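Putative pore-forming toxin (Bacteroides vulgatus ATCC 8482, PDB 3KOG) is a putative pore-forming toxin of unestablished function that probably acts at membranes. Local coordinates at residues A[71-76]-A[88-93]; A[107-112]-A[184-189]; A[138-143]-A[154-159]; A[189-194]-A[212-217]. All blocks are in the same frame, centred on the assembly; numbering follows the deposited sequence.

Interaction 1: residues A[71-76]-A[88-93]; sequences GSASVT and KEVTII
Lys88 and Val75 meet tip to tip: CG of Lys88 stands anti to its backbone N (chi1 -150°), and CG2 of Val75 is likewise anti to its own N. CE of Lys88 lies 3.6 Å from CG2 of Val75, and bends further along the lysine chain bring its ammonium to the next residue. There NZ donates to the backbone O of Thr76 at 2.7 Å, arriving nearly along the C=O axis. A water that accepts from the backbone N of Thr76 also takes a weak bond from NZ. Farther along, Ala73 CB rests on CG2 of Val90, at 3.6 Å, and on the backbone O of Thr91, at 3.4 Å. Ile92 turns CG2 onto the backbone of Gly71, 3.6 Å from its C atom. A second water joins the strands by donating to Ser72 O and accepting from Ile93 N. No direct backbone-to-backbone hydrogen bond links the segments; Gly71, Ala73 and Val75 make their backbone bonds with strand 58-66. Ile21 of strand 18-27 and Ile62 of strand 58-66 both touch Val75 and Val90, extending the apolar layer. With strand directions 155° apart and axes 5.6 Å apart at closest, the contact joins the edge strand of a three-stranded antiparallel sheet to the large mixed sheet, within the DUF3869 region of the transthyretin clan: side-chain packing between two beta sheets.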
loop_
_atom_site.group_PDB
_atom_site.type_symbol
_atom_site.label_atom_id
_atom_site.label_comp_id
_atom_site.label_asym_id
_atom_site.label_seq_id
_atom_site.Cartn_x
_atom_site.Cartn_y
_atom_site.Cartn_z
ATOM N N GLY A 71 4.168 -17.888 -8.750
ATOM C CA GLY A 71 4.994 -16.770 -8.365
ATOM C C GLY A 71 4.471 -16.218 -7.052
ATOM O O GLY A 71 3.341 -16.500 -6.680
ATOM N N SER A 72 5.329 -15.468 -6.376
ATOM C CA SER A 72 5.044 -14.973 -5.055
ATOM C C SER A 72 5.702 -13.599 -4.841
ATOM O O SER A 72 6.679 -13.259 -5.486
ATOM C CB SER A 72 5.478 -16.013 -4.021
ATOM O OG SER A 72 6.882 -15.966 -3.787
ATOM N N ALA A 73 5.098 -12.778 -3.983
ATOM C CA ALA A 73 5.668 -11.503 -3.547
ATOM C C ALA A 73 5.239 -11.289 -2.132
ATOM O O ALA A 73 4.218 -11.778 -1.708
ATOM C CB ALA A 73 5.171 -10.327 -4.398
ATOM N N SER A 74 6.042 -10.533 -1.415
ATOM C CA SER A 74 5.716 -10.147 -0.068
ATOM C C SER A 74 5.455 -8.637 0.017
ATOM O O SER A 74 6.010 -7.841 -0.775
ATOM C CB SER A 74 6.829 -10.608 0.857
ATOM O OG SER A 74 6.897 -12.023 0.848
ATOM N N VAL A 75 4.587 -8.254 0.936
ATOM C CA VAL A 75 4.273 -6.872 1.190
ATOM C C VAL A 75 4.233 -6.656 2.714
ATOM O O VAL A 75 3.699 -7.463 3.494
ATOM C CB VAL A 75 2.949 -6.473 0.535
ATOM C CG1 VAL A 75 1.844 -7.332 1.061
ATOM C CG2 VAL A 75 2.659 -5.022 0.794
ATOM N N THR A 76 4.843 -5.574 3.140
ATOM C CA THR A 76 4.866 -5.252 4.600
ATOM C C THR A 76 3.725 -4.251 4.827
ATOM O O THR A 76 3.704 -3.173 4.232
ATOM C CB THR A 76 6.239 -4.694 5.014
ATOM O OG1 THR A 76 7.187 -5.725 4.850
ATOM C CG2 THR A 76 6.219 -4.225 6.545
ATOM N N LYS A 88 -1.858 -0.454 -0.750
ATOM C CA LYS A 88 -0.630 -0.629 -1.565
ATOM C C LYS A 88 -0.941 -1.728 -2.561
ATOM O O LYS A 88 -1.585 -2.724 -2.185
ATOM C CB LYS A 88 0.505 -1.130 -0.648
ATOM C CG LYS A 88 1.911 -0.727 -1.049
ATOM C CD LYS A 88 2.988 -1.427 -0.160
ATOM C CE LYS A 88 2.724 -1.462 1.379
ATOM N NZ LYS A 88 3.924 -1.340 2.292
ATOM N N GLU A 89 -0.484 -1.566 -3.780
ATOM C CA GLU A 89 -0.508 -2.629 -4.784
ATOM C C GLU A 89 0.726 -3.476 -4.680
ATOM O O GLU A 89 1.781 -2.967 -4.278
ATOM C CB GLU A 89 -0.553 -2.038 -6.209
ATOM C CG GLU A 89 -1.860 -1.430 -6.525
ATOM C CD GLU A 89 -2.031 -1.103 -8.018
ATOM O OE1 GLU A 89 -1.015 -0.932 -8.722
ATOM O OE2 GLU A 89 -3.212 -1.021 -8.461
ATOM N N VAL A 90 0.623 -4.761 -5.007
ATOM C CA VAL A 90 1.813 -5.595 -5.043
ATOM C C VAL A 90 1.786 -6.390 -6.323
ATOM O O VAL A 90 0.758 -6.997 -6.672
ATOM C CB VAL A 90 1.904 -6.542 -3.826
ATOM C CG1 VAL A 90 0.692 -7.461 -3.735
ATOM C CG2 VAL A 90 3.273 -7.331 -3.820
ATOM N N THR A 91 2.909 -6.368 -7.023
ATOM C CA THR A 91 3.058 -7.067 -8.300
ATOM C C THR A 91 3.617 -8.477 -8.032
ATOM O O THR A 91 4.637 -8.642 -7.310
ATOM C CB THR A 91 4.020 -6.301 -9.215
ATOM O OG1 THR A 91 3.466 -5.014 -9.527
ATOM C CG2 THR A 91 4.322 -7.053 -10.549
ATOM N N ILE A 92 2.941 -9.468 -8.596
ATOM C CA ILE A 92 3.393 -10.826 -8.634
ATOM C C ILE A 92 3.765 -11.168 -10.089
ATOM O O ILE A 92 2.934 -11.147 -11.000
ATOM C CB ILE A 92 2.343 -11.820 -8.091
ATOM C CG1 ILE A 92 1.926 -11.437 -6.658
ATOM C CG2 ILE A 92 2.887 -13.207 -8.126
ATOM C CD1 ILE A 92 0.578 -10.854 -6.630
ATOM N N ILE A 93 5.016 -11.522 -10.300
ATOM C CA ILE A 93 5.522 -11.947 -11.621
ATOM C C ILE A 93 5.407 -13.454 -11.790
ATOM O O ILE A 93 5.937 -14.216 -10.989
ATOM C CB ILE A 93 7.043 -11.571 -11.752
ATOM C CG1 ILE A 93 7.218 -10.052 -11.640
ATOM C CG2 ILE A 93 7.707 -12.152 -13.066
ATOM C CD1 ILE A 93 6.502 -9.267 -12.664
HETATM O O HOH W 1 6.853 -11.769 -8.002
HETATM O O HOH W 2 6.155 -3.781 1.210
#

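Interaction 2: residues A[107-112]-A[184-189]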
loop_
_atom_site.group_PDB
_atom_site.type_symbol
_atom_site.label_atom_id
_atom_site.label_comp_id
_atom_site.label_asym_id
_atom_site.label_seq_id
_atom_site.Cartn_x
_atom_site.Cartn_y
_atom_site.Cartn_z
ATOM N N SER A 107 11.238 2.707 2.773
ATOM C CA SER A 107 10.137 3.633 2.623
ATOM C C SER A 107 10.406 4.916 3.368
ATOM O O SER A 107 10.988 4.901 4.464
ATOM C CB SER A 107 8.859 3.032 3.111
ATOM O OG SER A 107 8.685 1.801 2.469
ATOM N N GLN A 108 10.024 6.009 2.746
ATOM C CA GLN A 108 10.191 7.333 3.328
ATOM C C GLN A 108 8.950 8.143 2.987
ATOM O O GLN A 108 8.209 7.850 2.028
ATOM C CB GLN A 108 11.495 7.982 2.841
ATOM C CG GLN A 108 11.405 8.618 1.468
ATOM C CD GLN A 108 12.772 9.085 0.931
ATOM O OE1 GLN A 108 13.519 8.293 0.331
ATOM N NE2 GLN A 108 13.081 10.381 1.102
ATOM N N ILE A 109 8.666 9.133 3.842
ATOM C CA ILE A 109 7.557 10.042 3.579
ATOM C C ILE A 109 8.094 10.989 2.548
ATOM O O ILE A 109 9.107 11.660 2.766
ATOM C CB ILE A 109 7.099 10.808 4.837
ATOM C CG1 ILE A 109 6.520 9.819 5.858
ATOM C CG2 ILE A 109 6.108 11.928 4.441
ATOM C CD1 ILE A 109 6.523 10.296 7.324
ATOM N N GLU A 110 7.436 11.059 1.408
ATOM C CA GLU A 110 7.832 12.047 0.408
ATOM C C GLU A 110 7.166 13.413 0.637
ATOM O O GLU A 110 7.795 14.438 0.447
ATOM C CB GLU A 110 7.448 11.546 -0.963
ATOM C CG GLU A 110 7.757 12.470 -2.073
ATOM C CD GLU A 110 7.410 11.856 -3.404
ATOM O OE1 GLU A 110 6.228 11.468 -3.604
ATOM O OE2 GLU A 110 8.326 11.794 -4.241
ATOM N N THR A 111 5.876 13.398 0.946
ATOM C CA THR A 111 5.099 14.607 1.155
ATOM C C THR A 111 4.102 14.366 2.263
ATOM O O THR A 111 3.567 13.256 2.380
ATOM C CB THR A 111 4.372 15.039 -0.141
ATOM O OG1 THR A 111 5.355 15.234 -1.149
ATOM C CG2 THR A 111 3.601 16.345 0.059
ATOM N N THR A 112 3.908 15.360 3.135
ATOM C CA THR A 112 2.879 15.317 4.153
ATOM C C THR A 112 1.955 16.495 3.818
ATOM O O THR A 112 2.451 17.582 3.498
ATOM C CB THR A 112 3.492 15.466 5.552
ATOM O OG1 THR A 112 4.385 14.379 5.785
ATOM C CG2 THR A 112 2.442 15.435 6.652
ATOM N N PHE A 184 -4.296 14.399 8.054
ATOM C CA PHE A 184 -3.042 14.264 7.309
ATOM C C PHE A 184 -3.174 13.268 6.162
ATOM O O PHE A 184 -3.873 12.270 6.267
ATOM C CB PHE A 184 -1.878 13.819 8.205
ATOM C CG PHE A 184 -1.440 14.827 9.208
ATOM C CD1 PHE A 184 -2.081 14.938 10.443
ATOM C CD2 PHE A 184 -0.329 15.598 8.964
ATOM C CE1 PHE A 184 -1.626 15.884 11.405
ATOM C CE2 PHE A 184 0.100 16.544 9.887
ATOM C CZ PHE A 184 -0.563 16.664 11.110
ATOM N N VAL A 185 -2.516 13.577 5.059
ATOM C CA VAL A 185 -2.313 12.654 3.959
ATOM C C VAL A 185 -0.814 12.561 3.722
ATOM O O VAL A 185 -0.156 13.573 3.461
ATOM C CB VAL A 185 -3.045 13.113 2.687
ATOM C CG1 VAL A 185 -2.772 12.145 1.527
ATOM C CG2 VAL A 185 -4.552 13.256 2.972
ATOM N N ASP A 186 -0.258 11.345 3.806
ATOM C CA ASP A 186 1.134 11.148 3.564
ATOM C C ASP A 186 1.328 10.340 2.299
ATOM O O ASP A 186 0.759 9.285 2.181
ATOM C CB ASP A 186 1.788 10.424 4.721
ATOM C CG ASP A 186 1.898 11.304 5.979
ATOM O OD1 ASP A 186 0.917 11.398 6.712
ATOM O OD2 ASP A 186 2.960 11.893 6.221
ATOM N N TYR A 187 2.170 10.842 1.404
ATOM C CA TYR A 187 2.633 10.113 0.255
ATOM C C TYR A 187 3.943 9.478 0.598
ATOM O O TYR A 187 4.879 10.140 0.967
ATOM C CB TYR A 187 2.827 11.053 -0.944
ATOM C CG TYR A 187 1.604 11.747 -1.463
ATOM C CD1 TYR A 187 0.339 11.284 -1.198
ATOM C CD2 TYR A 187 1.736 12.846 -2.305
ATOM C CE1 TYR A 187 -0.758 11.899 -1.701
ATOM C CE2 TYR A 187 0.632 13.472 -2.821
ATOM C CZ TYR A 187 -0.627 12.991 -2.483
ATOM O OH TYR A 187 -1.766 13.583 -2.986
HETATM N N MSE A 188 3.981 8.161 0.476
HETATM C CA MSE A 188 5.100 7.316 0.806
HETATM C C MSE A 188 5.814 6.939 -0.527
HETATM O O MSE A 188 5.143 6.628 -1.534
HETATM C CB MSE A 188 4.571 6.019 1.456
HETATM C CG MSE A 188 3.587 6.195 2.646
HETATM SE SE MSE A 188 4.397 7.266 4.027
HETATM C CE MSE A 188 6.001 6.259 4.323
ATOM N N LYS A 189 7.137 7.064 -0.533
ATOM C CA LYS A 189 7.998 6.664 -1.652
ATOM C C LYS A 189 8.856 5.514 -1.168
ATOM O O LYS A 189 9.584 5.656 -0.200
ATOM C CB LYS A 189 8.899 7.809 -2.098
ATOM C CG LYS A 189 9.819 7.390 -3.274
ATOM C CD LYS A 189 10.621 8.535 -3.816
ATOM C CE LYS A 189 11.939 8.676 -3.128
ATOM N NZ LYS A 189 12.869 9.504 -3.978
HETATM O O HOH W 3 12.157 6.009 -0.862
#
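A classic beta bulge interrupts this antiparallel strand pair: Glu110 and Thr111 both face Tyr187, and the register shifts by one between the pairs Ile109-Met188 and Thr111-Tyr187. Glu110 N donates to Tyr187 O at 2.8 Å, while Thr111 N adds a weak bond to the same oxygen, so one carbonyl serves both residues of the bulge. Regular pairing resumes on either side, through the two backbone bonds of Gln108 with Lys189 and through Tyr187 N to Thr111 O. Ile109 lies against Met188, a selenomethionine, its CG1 3.8 Å from SE, and its CG2 approaches Asp186 OD2. Ahead of the bulge, on the face opposite Ile109, the side chains of Gln108 and Lys189 run side by side, with OE1 3.8 Å from CE; a water lies within hydrogen-bonding distance of both Gln108 OE1 and Lys189 O. Glu110 OE2 lies near Lys189 CD, while OE1 of the same carboxylate is held by a salt bridge to Lys135. Thr112 and Asp186 point the same way, and CG2 of Thr112 comes to the edge of the Phe184 ring, 3.6 Å from CD2. Thr112 OG1 stands anti to the carbonyl carbon (chi1 -61°) and donates to Asp186 OD2 at 2.9 Å, reaching that oxygen from above the carboxylate plane.

Interaction 3: residues A[138-143]-A[154-159]; sequences SEVIKN and NIIDAY
Ser138 OG donates to the backbone O of Tyr159 over 2.6 Å, the shortest polar bond between the strand and the end of the helical segment. The hydroxyl oxygen stands anti to its backbone N (chi1 -178°) and meets the carbonyl from above its plane, at a C=O...OG angle of 125°. A bound glycerol, probably from the crystallisation liquor, is also hydrogen-bonded to this hydroxyl. Beside the bond, Val140 sets CG2 3.8 Å from CB of Tyr159 and 3.5 Å from the backbone O of Ile156. The Val140 and Ile156 side chains cross at about a right angle, their CG2 methyls 4.0 Å apart. At the outer end of the strand, Asn143 crosses Ile156 in the same manner, OD1 lying 3.5 Å from CD1; the polar function of OD1 is met by Tyr145 N. The ring of Tyr159 leads away from this strand toward Tyr194 and Phe211, while Val140 N is hydrogen-bonded by Asn160 OD1 just after the segment. A serine hydroxyl thus takes up a backbone carbonyl just past the helical segment, and methyl contacts set the helix against strand 126-143: polar fixing at one end, while methyl groups, with Asn143 at the far end, make up the remainder.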
loop_
_atom_site.group_PDB
_atom_site.type_symbol
_atom_site.label_atom_id
_atom_site.label_comp_id
_atom_site.label_asym_id
_atom_site.label_seq_id
_atom_site.Cartn_x
_atom_site.Cartn_y
_atom_site.Cartn_z
ATOM N N SER A 138 4.298 3.191 -9.707
ATOM C CA SER A 138 5.591 2.562 -9.709
ATOM C C SER A 138 6.367 3.009 -10.978
ATOM O O SER A 138 5.767 3.147 -12.049
ATOM C CB SER A 138 5.371 1.067 -9.705
ATOM O OG SER A 138 6.558 0.359 -9.668
ATOM N N GLU A 139 7.663 3.274 -10.797
ATOM C CA GLU A 139 8.595 3.624 -11.873
ATOM C C GLU A 139 9.948 2.925 -11.661
ATOM O O GLU A 139 10.468 2.874 -10.540
ATOM C CB GLU A 139 8.801 5.156 -11.971
ATOM C CG GLU A 139 9.067 5.865 -10.627
ATOM C CD GLU A 139 9.515 7.341 -10.756
ATOM O OE1 GLU A 139 9.446 7.910 -11.882
ATOM O OE2 GLU A 139 9.949 7.930 -9.715
ATOM N N VAL A 140 10.524 2.387 -12.730
ATOM C CA VAL A 140 11.869 1.787 -12.661
ATOM C C VAL A 140 12.867 2.928 -12.821
ATOM O O VAL A 140 12.810 3.646 -13.804
ATOM C CB VAL A 140 12.076 0.701 -13.738
ATOM C CG1 VAL A 140 13.549 0.233 -13.766
ATOM C CG2 VAL A 140 11.177 -0.480 -13.446
ATOM N N ILE A 141 13.733 3.143 -11.825
ATOM C CA ILE A 141 14.684 4.269 -11.875
ATOM C C ILE A 141 16.081 3.809 -12.231
ATOM O O ILE A 141 16.951 4.618 -12.480
ATOM C CB ILE A 141 14.660 5.126 -10.576
ATOM C CG1 ILE A 141 15.191 4.349 -9.338
ATOM C CG2 ILE A 141 13.225 5.698 -10.388
ATOM C CD1 ILE A 141 15.304 5.140 -8.030
ATOM N N LYS A 142 16.301 2.497 -12.252
ATOM C CA LYS A 142 17.604 1.976 -12.634
ATOM C C LYS A 142 17.401 0.562 -13.136
ATOM O O LYS A 142 16.626 -0.218 -12.575
ATOM C CB LYS A 142 18.575 2.011 -11.441
ATOM C CG LYS A 142 19.977 1.638 -11.762
ATOM C CD LYS A 142 20.911 1.865 -10.561
ATOM C CE LYS A 142 22.278 1.189 -10.837
ATOM N NZ LYS A 142 23.145 1.202 -9.629
ATOM N N ASN A 143 18.136 0.238 -14.190
ATOM C CA ASN A 143 18.002 -1.026 -14.853
ATOM C C ASN A 143 19.331 -1.424 -15.452
ATOM O O ASN A 143 19.803 -0.770 -16.376
ATOM C CB ASN A 143 16.926 -0.908 -15.931
ATOM C CG ASN A 143 16.819 -2.124 -16.791
ATOM O OD1 ASN A 143 17.353 -3.190 -16.481
ATOM N ND2 ASN A 143 16.069 -1.991 -17.885
ATOM N N ASN A 154 9.834 -7.857 -20.057
ATOM C CA ASN A 154 8.451 -7.763 -19.585
ATOM C C ASN A 154 8.346 -7.654 -18.060
ATOM O O ASN A 154 7.492 -6.912 -17.509
ATOM C CB ASN A 154 7.631 -8.983 -20.078
ATOM C CG ASN A 154 7.290 -8.904 -21.564
ATOM O OD1 ASN A 154 7.342 -7.832 -22.137
ATOM N ND2 ASN A 154 6.945 -10.032 -22.183
ATOM N N ILE A 155 9.190 -8.442 -17.392
ATOM C CA ILE A 155 9.297 -8.403 -15.948
ATOM C C ILE A 155 9.667 -6.999 -15.464
ATOM O O ILE A 155 9.032 -6.422 -14.558
ATOM C CB ILE A 155 10.329 -9.465 -15.447
ATOM C CG1 ILE A 155 9.845 -10.875 -15.746
ATOM C CG2 ILE A 155 10.501 -9.342 -13.917
ATOM C CD1 ILE A 155 10.820 -12.053 -15.407
ATOM N N ILE A 156 10.716 -6.425 -16.050
ATOM C CA ILE A 156 11.129 -5.081 -15.644
ATOM C C ILE A 156 10.036 -4.049 -15.919
ATOM O O ILE A 156 9.734 -3.236 -15.056
ATOM C CB ILE A 156 12.502 -4.659 -16.271
ATOM C CG1 ILE A 156 13.542 -5.690 -15.864
ATOM C CG2 ILE A 156 12.899 -3.269 -15.743
ATOM C CD1 ILE A 156 14.955 -5.671 -16.632
ATOM N N ASP A 157 9.411 -4.132 -17.088
ATOM C CA ASP A 157 8.341 -3.184 -17.477
ATOM C C ASP A 157 7.116 -3.235 -16.559
ATOM O O ASP A 157 6.389 -2.271 -16.439
ATOM C CB ASP A 157 7.877 -3.458 -18.920
ATOM C CG ASP A 157 8.927 -3.105 -19.952
ATOM O OD1 ASP A 157 9.900 -2.391 -19.601
ATOM O OD2 ASP A 157 8.784 -3.538 -21.123
ATOM N N ALA A 158 6.920 -4.360 -15.900
ATOM C CA ALA A 158 5.786 -4.580 -15.028
ATOM C C ALA A 158 5.863 -3.658 -13.837
ATOM O O ALA A 158 4.829 -3.314 -13.272
ATOM C CB ALA A 158 5.737 -6.048 -14.580
ATOM N N TYR A 159 7.076 -3.233 -13.474
ATOM C CA TYR A 159 7.326 -2.289 -12.399
ATOM C C TYR A 159 7.402 -0.815 -12.856
ATOM O O TYR A 159 7.673 0.094 -12.024
ATOM C CB TYR A 159 8.622 -2.678 -11.651
ATOM C CG TYR A 159 8.490 -3.975 -10.924
ATOM C CD1 TYR A 159 8.791 -5.147 -11.559
ATOM C CD2 TYR A 159 8.009 -4.049 -9.619
ATOM C CE1 TYR A 159 8.644 -6.327 -10.956
ATOM C CE2 TYR A 159 7.904 -5.273 -8.985
ATOM C CZ TYR A 159 8.221 -6.403 -9.674
ATOM O OH TYR A 159 8.125 -7.662 -9.120
#

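Interaction 4: residues A[189-194]-A[212-217]; sequences KTTSVY and TVDSYN
Thr191 OG1, held anti to the carbonyl carbon (chi1 -52°), donates to Asp214 OD1 at 2.8 Å, on the syn side of the carboxylate and 33° out of its plane. The two side chains lie side by side, across a non-hydrogen-bonded antiparallel pair. Asp214 OD2 accepts from a water that accepts from Lys189 NZ; the direct NZ-OD2 ion pair is long, 4.0 Å. Backbone bonds hold the strands at Thr190 with Ser215 and at Ser192 with Val213, the shortest being Thr190 N to Ser215 O at 2.7 Å. On the opposite face a water donates to Thr190 O and hydrogen-bonds with the hydroxyls of Ser192 and Ser215, and two more waters bridge Thr190 OG1 to Asn217 OD1; Ser107 OG also bonds to Thr190 OG1, and Ser105 OG to Ser192 OG. The Lys189 chain lies alongside Tyr216, its CG 3.7 Å from CE2, while Tyr216 OH is hydrogen-bonded to Glu139. CG2 of Thr191 presses tightly on CG2 of Thr212 at 3.5 Å, and Val213 CG2 touches Tyr194 CE1 at 3.7 Å. Backbone bonds thus join the hairpin, reinforced by Thr191-Asp214 and bridging waters, and the threonine, water and lysine probably stabilise buried Asp214 as an anion.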
loop_
_atom_site.group_PDB
_atom_site.type_symbol
_atom_site.label_atom_id
_atom_site.label_comp_id
_atom_site.label_asym_id
_atom_site.label_seq_id
_atom_site.Cartn_x
_atom_site.Cartn_y
_atom_site.Cartn_z
ATOM N N LYS A 189 7.137 7.064 -0.533
ATOM C CA LYS A 189 7.998 6.664 -1.652
ATOM C C LYS A 189 8.856 5.514 -1.168
ATOM O O LYS A 189 9.584 5.656 -0.200
ATOM C CB LYS A 189 8.899 7.809 -2.098
ATOM C CG LYS A 189 9.819 7.390 -3.274
ATOM C CD LYS A 189 10.621 8.535 -3.816
ATOM C CE LYS A 189 11.939 8.676 -3.128
ATOM N NZ LYS A 189 12.869 9.504 -3.978
ATOM N N THR A 190 8.712 4.346 -1.787
ATOM C CA THR A 190 9.421 3.170 -1.378
ATOM C C THR A 190 10.436 2.850 -2.520
ATOM O O THR A 190 10.041 2.726 -3.665
ATOM C CB THR A 190 8.483 2.008 -1.117
ATOM O OG1 THR A 190 7.571 2.277 -0.028
ATOM C CG2 THR A 190 9.250 0.724 -0.822
ATOM N N THR A 191 11.722 2.768 -2.201
ATOM C CA THR A 191 12.782 2.398 -3.143
ATOM C C THR A 191 13.177 0.937 -2.864
ATOM O O THR A 191 13.585 0.596 -1.751
ATOM C CB THR A 191 14.016 3.318 -3.046
ATOM O OG1 THR A 191 13.575 4.699 -3.143
ATOM C CG2 THR A 191 15.091 2.989 -4.209
ATOM N N SER A 192 13.003 0.093 -3.880
ATOM C CA SER A 192 13.233 -1.339 -3.788
ATOM C C SER A 192 14.163 -1.826 -4.892
ATOM O O SER A 192 14.022 -1.422 -6.042
ATOM C CB SER A 192 11.895 -2.077 -3.854
ATOM O OG SER A 192 10.979 -1.654 -2.826
ATOM N N VAL A 193 15.059 -2.729 -4.552
ATOM C CA VAL A 193 16.020 -3.291 -5.495
ATOM C C VAL A 193 15.593 -4.737 -5.678
ATOM O O VAL A 193 15.364 -5.442 -4.690
ATOM C CB VAL A 193 17.466 -3.245 -4.944
ATOM C CG1 VAL A 193 18.433 -4.053 -5.836
ATOM C CG2 VAL A 193 17.937 -1.778 -4.708
ATOM N N TYR A 194 15.466 -5.154 -6.937
ATOM C CA TYR A 194 15.076 -6.483 -7.311
ATOM C C TYR A 194 16.176 -7.139 -8.127
ATOM O O TYR A 194 16.847 -6.487 -8.935
ATOM C CB TYR A 194 13.811 -6.485 -8.192
ATOM C CG TYR A 194 12.546 -6.006 -7.527
ATOM C CD1 TYR A 194 12.259 -4.663 -7.430
ATOM C CD2 TYR A 194 11.674 -6.905 -6.873
ATOM C CE1 TYR A 194 11.098 -4.229 -6.788
ATOM C CE2 TYR A 194 10.543 -6.439 -6.227
ATOM C CZ TYR A 194 10.277 -5.109 -6.196
ATOM O OH TYR A 194 9.140 -4.643 -5.526
ATOM N N THR A 212 15.967 -1.179 -10.011
ATOM C CA THR A 212 15.511 -0.466 -8.829
ATOM C C THR A 212 14.200 0.248 -9.135
ATOM O O THR A 212 14.063 0.899 -10.174
ATOM C CB THR A 212 16.577 0.543 -8.354
ATOM O OG1 THR A 212 17.800 -0.164 -8.064
ATOM C CG2 THR A 212 16.072 1.309 -7.093
ATOM N N VAL A 213 13.257 0.124 -8.217
ATOM C CA VAL A 213 11.918 0.682 -8.381
ATOM C C VAL A 213 11.541 1.702 -7.300
ATOM O O VAL A 213 11.657 1.408 -6.101
ATOM C CB VAL A 213 10.892 -0.412 -8.336
ATOM C CG1 VAL A 213 9.490 0.168 -8.593
ATOM C CG2 VAL A 213 11.284 -1.541 -9.356
ATOM N N ASP A 214 11.029 2.854 -7.720
ATOM C CA ASP A 214 10.350 3.730 -6.786
ATOM C C ASP A 214 8.858 3.500 -6.905
ATOM O O ASP A 214 8.284 3.579 -7.992
ATOM C CB ASP A 214 10.630 5.221 -7.059
ATOM C CG ASP A 214 11.983 5.692 -6.552
ATOM O OD1 ASP A 214 12.692 4.988 -5.776
ATOM O OD2 ASP A 214 12.295 6.843 -6.883
ATOM N N SER A 215 8.235 3.150 -5.796
ATOM C CA SER A 215 6.809 2.884 -5.771
ATOM C C SER A 215 6.161 3.796 -4.714
ATOM O O SER A 215 6.770 4.133 -3.682
ATOM C CB SER A 215 6.474 1.408 -5.467
ATOM O OG SER A 215 6.985 0.952 -4.253
ATOM N N TYR A 216 4.920 4.152 -4.995
ATOM C CA TYR A 216 4.228 5.183 -4.254
ATOM C C TYR A 216 2.925 4.675 -3.746
ATOM O O TYR A 216 2.250 3.956 -4.442
ATOM C CB TYR A 216 3.964 6.401 -5.135
ATOM C CG TYR A 216 5.228 7.041 -5.628
ATOM C CD1 TYR A 216 5.861 6.578 -6.783
ATOM C CD2 TYR A 216 5.827 8.056 -4.910
ATOM C CE1 TYR A 216 7.032 7.106 -7.203
ATOM C CE2 TYR A 216 7.008 8.625 -5.342
ATOM C CZ TYR A 216 7.595 8.147 -6.497
ATOM O OH TYR A 216 8.777 8.678 -6.924
ATOM N N ASN A 217 2.572 5.041 -2.516
ATOM C CA ASN A 217 1.238 4.753 -1.989
ATOM C C ASN A 217 0.859 5.808 -0.941
ATOM O O ASN A 217 1.701 6.583 -0.534
ATOM C CB ASN A 217 1.127 3.332 -1.416
ATOM C CG ASN A 217 1.899 3.129 -0.133
ATOM O OD1 ASN A 217 3.105 3.307 -0.089
ATOM N ND2 ASN A 217 1.194 2.746 0.929
HETATM O O HOH W 4 14.533 7.919 -5.796
HETATM O O HOH W 5 5.447 3.220 -1.407
HETATM O O HOH W 6 9.550 -0.077 -4.565
HETATM O O HOH W 7 5.161 2.583 1.959
#

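Along the chain the order is interaction 1, then interaction 2 with interaction 3 nested inside its loop, then interaction 4. All four reach the large mixed sheet. Interactions 2 and 4, with centres about 13 Å apart, share Lys189 on strand 179-198, which lies between strands 98-120 and 207-225; Ser107 and Thr190 also meet through their hydroxyls. Strand 207-225 pairs in turn with strand 126-143 of interaction 3, centred about 10 Å from interaction 4, and with strand 85-94 of interaction 1, about 12 Å away. Ile93 packs on Ile155, Ala158 and Tyr159, tying interactions 1 and 3. The hairpin 179-198/207-225 thus connects the DUF3869 region to the later strands and the short helix.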